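Local atomic coordinates of flagellar hook associated protein type 3 FlgL (Legionella pneumophila subsp. pneumophila, PDB entry 5YTI), a protein that probably serves as a structural component of the bacterial flagellum, as a hook-associated member of the flagellin family. Residues 122-126 and 143-147; 231-237 and 255-261. All blocks are in the same frame, centred on the assembly; numbering follows the deposited sequence.

Contact 1: 122-126 and 143-147; sequences LDYAN and TQPVS
A side-chain amide can stand in for a strand neighbour, and the end of helix 104-125 supplies a worked case. Residues 122-125 are helical; Asn-126 leaves the helix at phi/psi -104/22, nearest to Pro-145, CA to CA 5.9 Å. Residues 143-145 are loop, and Val-146 (-121/123) begins strand 146-148, which pairs with strand 154-156 in a two-stranded hairpin.

Two hydrogen bonds join the segments, both made by Asn-126 in the m rotamer: Val-146 N donates to Asn-126 OD1 at 2.8 Å, and Asn-126 ND2 donates to Val-146 O at 2.9 Å.

Apolar contacts gather on Val-146, chi1 t: its CG1 lies 3.9 Å from Leu-122 CD2, its CG2 3.8 Å from Ala-125 CB. Phe-297 of helix 296-307 touches all three side chains.

Pro-145 packs a ring carbon against oxygens instead: CG lies 3.2 Å from Ala-125 O and 3.3 Å from Asn-126 OD1.

One amide thus satisfies both backbone polar groups of Val-146, fastening the hairpin to the helix end while the valine side chain is buried.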
# COMPACT_ATOMS: atom_id res chain seq x y z
N LEU A 122 -7.97 -12.74 12.43
CA LEU A 122 -8.31 -13.80 11.47
C LEU A 122 -9.81 -14.18 11.49
O LEU A 122 -10.36 -14.61 10.48
CB LEU A 122 -7.45 -15.06 11.71
CG LEU A 122 -5.96 -14.87 11.46
CD1 LEU A 122 -5.09 -15.87 12.20
CD2 LEU A 122 -5.67 -14.92 9.96
N ASP A 123 -10.45 -14.05 12.66
CA ASP A 123 -11.85 -14.40 12.80
C ASP A 123 -12.61 -13.30 12.05
O ASP A 123 -13.50 -13.60 11.25
CB ASP A 123 -12.30 -14.48 14.28
CG ASP A 123 -11.75 -15.72 15.03
OD1 ASP A 123 -10.99 -16.49 14.41
OD2 ASP A 123 -12.07 -15.94 16.24
N TYR A 124 -12.21 -12.04 12.26
CA TYR A 124 -12.87 -10.90 11.59
C TYR A 124 -12.70 -10.99 10.08
O TYR A 124 -13.64 -10.78 9.32
CB TYR A 124 -12.34 -9.55 12.10
CG TYR A 124 -12.47 -9.31 13.61
CD1 TYR A 124 -13.55 -9.80 14.35
CD2 TYR A 124 -11.54 -8.55 14.28
CE1 TYR A 124 -13.67 -9.57 15.71
CE2 TYR A 124 -11.65 -8.31 15.64
CZ TYR A 124 -12.72 -8.82 16.35
OH TYR A 124 -12.79 -8.58 17.70
N ALA A 125 -11.50 -11.32 9.64
CA ALA A 125 -11.29 -11.44 8.21
C ALA A 125 -12.12 -12.57 7.63
O ALA A 125 -12.51 -12.54 6.47
CB ALA A 125 -9.83 -11.68 7.91
N ASN A 126 -12.40 -13.58 8.45
CA ASN A 126 -13.09 -14.77 7.95
C ASN A 126 -14.56 -14.79 8.39
O ASN A 126 -15.21 -15.85 8.42
CB ASN A 126 -12.37 -16.05 8.41
CG ASN A 126 -11.02 -16.22 7.75
OD1 ASN A 126 -10.86 -15.97 6.56
ND2 ASN A 126 -10.05 -16.65 8.51
N THR A 143 -15.71 -19.66 -0.28
CA THR A 143 -14.28 -19.89 0.04
C THR A 143 -13.82 -19.03 1.23
O THR A 143 -14.03 -17.84 1.22
CB THR A 143 -13.39 -19.59 -1.17
OG1 THR A 143 -13.90 -20.31 -2.30
CG2 THR A 143 -11.96 -20.01 -0.94
N GLN A 144 -13.21 -19.64 2.24
CA GLN A 144 -12.74 -18.93 3.42
C GLN A 144 -11.65 -17.99 2.93
O GLN A 144 -10.75 -18.40 2.18
CB GLN A 144 -12.19 -19.92 4.46
CG GLN A 144 -12.17 -19.42 5.91
CD GLN A 144 -11.32 -20.28 6.85
OE1 GLN A 144 -10.12 -20.39 6.69
NE2 GLN A 144 -11.96 -20.86 7.86
N PRO A 145 -11.75 -16.70 3.28
CA PRO A 145 -10.83 -15.77 2.61
C PRO A 145 -9.37 -15.88 3.03
O PRO A 145 -8.50 -15.84 2.17
CB PRO A 145 -11.41 -14.39 2.95
CG PRO A 145 -12.41 -14.61 4.02
CD PRO A 145 -12.91 -16.02 3.86
N VAL A 146 -9.10 -15.98 4.33
CA VAL A 146 -7.74 -15.99 4.86
C VAL A 146 -7.41 -17.25 5.63
O VAL A 146 -8.11 -17.59 6.61
CB VAL A 146 -7.50 -14.80 5.79
CG1 VAL A 146 -6.01 -14.64 6.07
CG2 VAL A 146 -8.03 -13.52 5.16
N SER A 147 -6.35 -17.93 5.18
CA SER A 147 -5.81 -19.13 5.83
C SER A 147 -4.28 -19.11 5.81
O SER A 147 -3.69 -18.23 5.21
CB SER A 147 -6.30 -20.38 5.11
OG SER A 147 -5.71 -20.48 3.82

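Contact 2: 231-237 and 255-261; sequences NSQGNLV and PDDAPLY
Residues 231-235 turn the chain from strand 224-230 into strand 236-242, Asn-231 N donating to Asn-235 O at 2.9 Å; residues 255-257 form a 3-10 segment before an extended loop.

The CA of Asn-231 lies 5.5 Å from that of Asp-256. Ser-232, chi1 m, donates twice to Asp-256, also m: its N to Asp-256 OD1 at 2.8 Å, nearly straight, and its OG to Asp-256 OD2 at 2.6 Å. Gly-234, at phi/psi 134/-19, takes a backbone conformation that calls for glycine. Asn-235 CB then comes within 4.3 Å of Leu-260 CD2, and Leu-236 O within 3.7 Å of Leu-260 CB. Val-237 forms a single beta bridge with Leu-260, CA atoms 4.2 Å apart; its CG2 lies 3.7 Å from Ala-258 CB and 4.3 Å from Leu-260 CB. A backbone hydrogen bond between Pro-259 and Val-238, the next strand residue, accompanies the bridge.

One carboxylate thus binds the exposed turn's backbone and hydroxyl together, whereas the other end relies on that bridge and the buried Val-237 side chain.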
# COMPACT_ATOMS: atom_id res chain seq x y z
N ASN A 231 37.31 5.79 9.62
CA ASN A 231 38.26 6.77 9.10
C ASN A 231 39.67 6.21 9.15
O ASN A 231 39.98 5.34 9.99
CB ASN A 231 38.25 8.04 9.97
CG ASN A 231 37.44 9.16 9.37
OD1 ASN A 231 37.04 9.09 8.21
ND2 ASN A 231 37.20 10.20 10.15
N SER A 232 40.54 6.72 8.29
CA SER A 232 41.96 6.47 8.42
C SER A 232 42.48 7.10 9.75
O SER A 232 43.42 6.58 10.35
CB SER A 232 42.70 6.95 7.18
OG SER A 232 42.17 6.29 6.04
N GLN A 233 41.83 8.19 10.19
CA GLN A 233 41.98 8.77 11.56
C GLN A 233 41.52 7.85 12.72
O GLN A 233 42.22 7.72 13.73
CB GLN A 233 41.18 10.08 11.66
CG GLN A 233 41.67 11.17 10.72
CD GLN A 233 40.56 11.82 9.90
OE1 GLN A 233 40.07 11.25 8.91
NE2 GLN A 233 40.17 13.02 10.31
N GLY A 234 40.34 7.23 12.60
CA GLY A 234 39.87 6.30 13.61
C GLY A 234 38.43 6.54 13.98
O GLY A 234 37.78 5.66 14.54
N ASN A 235 37.94 7.73 13.67
CA ASN A 235 36.51 8.06 13.78
C ASN A 235 35.52 7.11 13.04
O ASN A 235 35.71 6.75 11.86
CB ASN A 235 36.27 9.51 13.30
CG ASN A 235 36.24 10.50 14.44
OD1 ASN A 235 37.06 11.42 14.49
ND2 ASN A 235 35.29 10.33 15.37
N LEU A 236 34.43 6.74 13.73
CA LEU A 236 33.34 5.98 13.13
C LEU A 236 32.65 6.82 12.07
O LEU A 236 32.51 8.05 12.22
CB LEU A 236 32.32 5.57 14.18
CG LEU A 236 32.38 4.15 14.71
CD1 LEU A 236 31.62 4.06 16.03
CD2 LEU A 236 31.81 3.19 13.67
N VAL A 237 32.19 6.16 11.01
CA VAL A 237 31.72 6.88 9.83
C VAL A 237 30.58 6.10 9.18
O VAL A 237 30.43 4.90 9.40
CB VAL A 237 32.94 7.14 8.87
CG1 VAL A 237 32.97 6.17 7.70
CG2 VAL A 237 32.97 8.58 8.38
N PRO A 255 36.20 5.69 2.64
CA PRO A 255 35.85 6.08 4.01
C PRO A 255 36.22 7.53 4.37
O PRO A 255 35.48 8.23 5.05
CB PRO A 255 36.60 5.06 4.86
CG PRO A 255 36.64 3.84 3.99
CD PRO A 255 36.76 4.33 2.57
N ASP A 256 37.35 8.01 3.86
CA ASP A 256 37.85 9.31 4.26
C ASP A 256 37.14 10.51 3.62
O ASP A 256 37.30 11.65 4.09
CB ASP A 256 39.36 9.38 4.02
CG ASP A 256 40.14 8.66 5.10
OD1 ASP A 256 39.54 8.26 6.12
OD2 ASP A 256 41.36 8.52 4.93
N ASP A 257 36.37 10.29 2.56
CA ASP A 257 35.50 11.34 2.01
C ASP A 257 34.12 11.30 2.70
O ASP A 257 33.18 12.01 2.32
CB ASP A 257 35.36 11.22 0.47
CG ASP A 257 36.60 11.75 -0.29
OD1 ASP A 257 37.05 12.90 -0.04
OD2 ASP A 257 37.12 11.02 -1.15
N ALA A 258 34.00 10.50 3.75
CA ALA A 258 32.69 10.15 4.29
C ALA A 258 32.22 11.05 5.45
O ALA A 258 33.03 11.50 6.27
CB ALA A 258 32.69 8.69 4.73
N PRO A 259 30.89 11.31 5.54
CA PRO A 259 30.36 11.96 6.76
C PRO A 259 30.49 11.09 8.00
O PRO A 259 30.32 9.88 7.93
CB PRO A 259 28.86 12.21 6.44
CG PRO A 259 28.58 11.46 5.17
CD PRO A 259 29.90 11.26 4.45
N LEU A 260 30.77 11.71 9.14
CA LEU A 260 30.95 10.96 10.39
C LEU A 260 29.60 10.85 11.14
O LEU A 260 28.67 11.63 10.90
CB LEU A 260 32.05 11.59 11.27
CG LEU A 260 32.88 12.72 10.62
CD1 LEU A 260 32.27 14.12 10.85
CD2 LEU A 260 34.31 12.68 11.15
N TYR A 261 29.51 9.87 12.03
CA TYR A 261 28.26 9.49 12.68
C TYR A 261 28.04 10.30 13.97
O TYR A 261 28.72 10.05 14.98
CB TYR A 261 28.29 7.97 13.00
CG TYR A 261 27.30 7.47 14.04
CD1 TYR A 261 25.94 7.46 13.79
CD2 TYR A 261 27.74 7.00 15.29
CE1 TYR A 261 25.03 7.01 14.74
CE2 TYR A 261 26.83 6.55 16.24
CZ TYR A 261 25.48 6.56 15.96
OH TYR A 261 24.57 6.12 16.88

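Overall arrangement
Contacts 1 and 2 illustrate how one elongated chain uses the same principle in distant places: a single polar side chain making two hydrogen bonds. Polar and apolar parts coincide at Val-146 in contact 1 but are separate in contact 2. The two lie on opposite sides of the chain's centre, the centre of contact 1 about 16 Å and that of contact 2 about 39 Å from it; their own centres are 52 Å apart, their nearest atoms about 37 Å, so they do not touch. They follow in series along the sequence. Contact 1, partly buried, joins a small hairpin to the helical part of the molecule; contact 2, at the surface, ties a loop to a turn of the five-stranded antiparallel sheet.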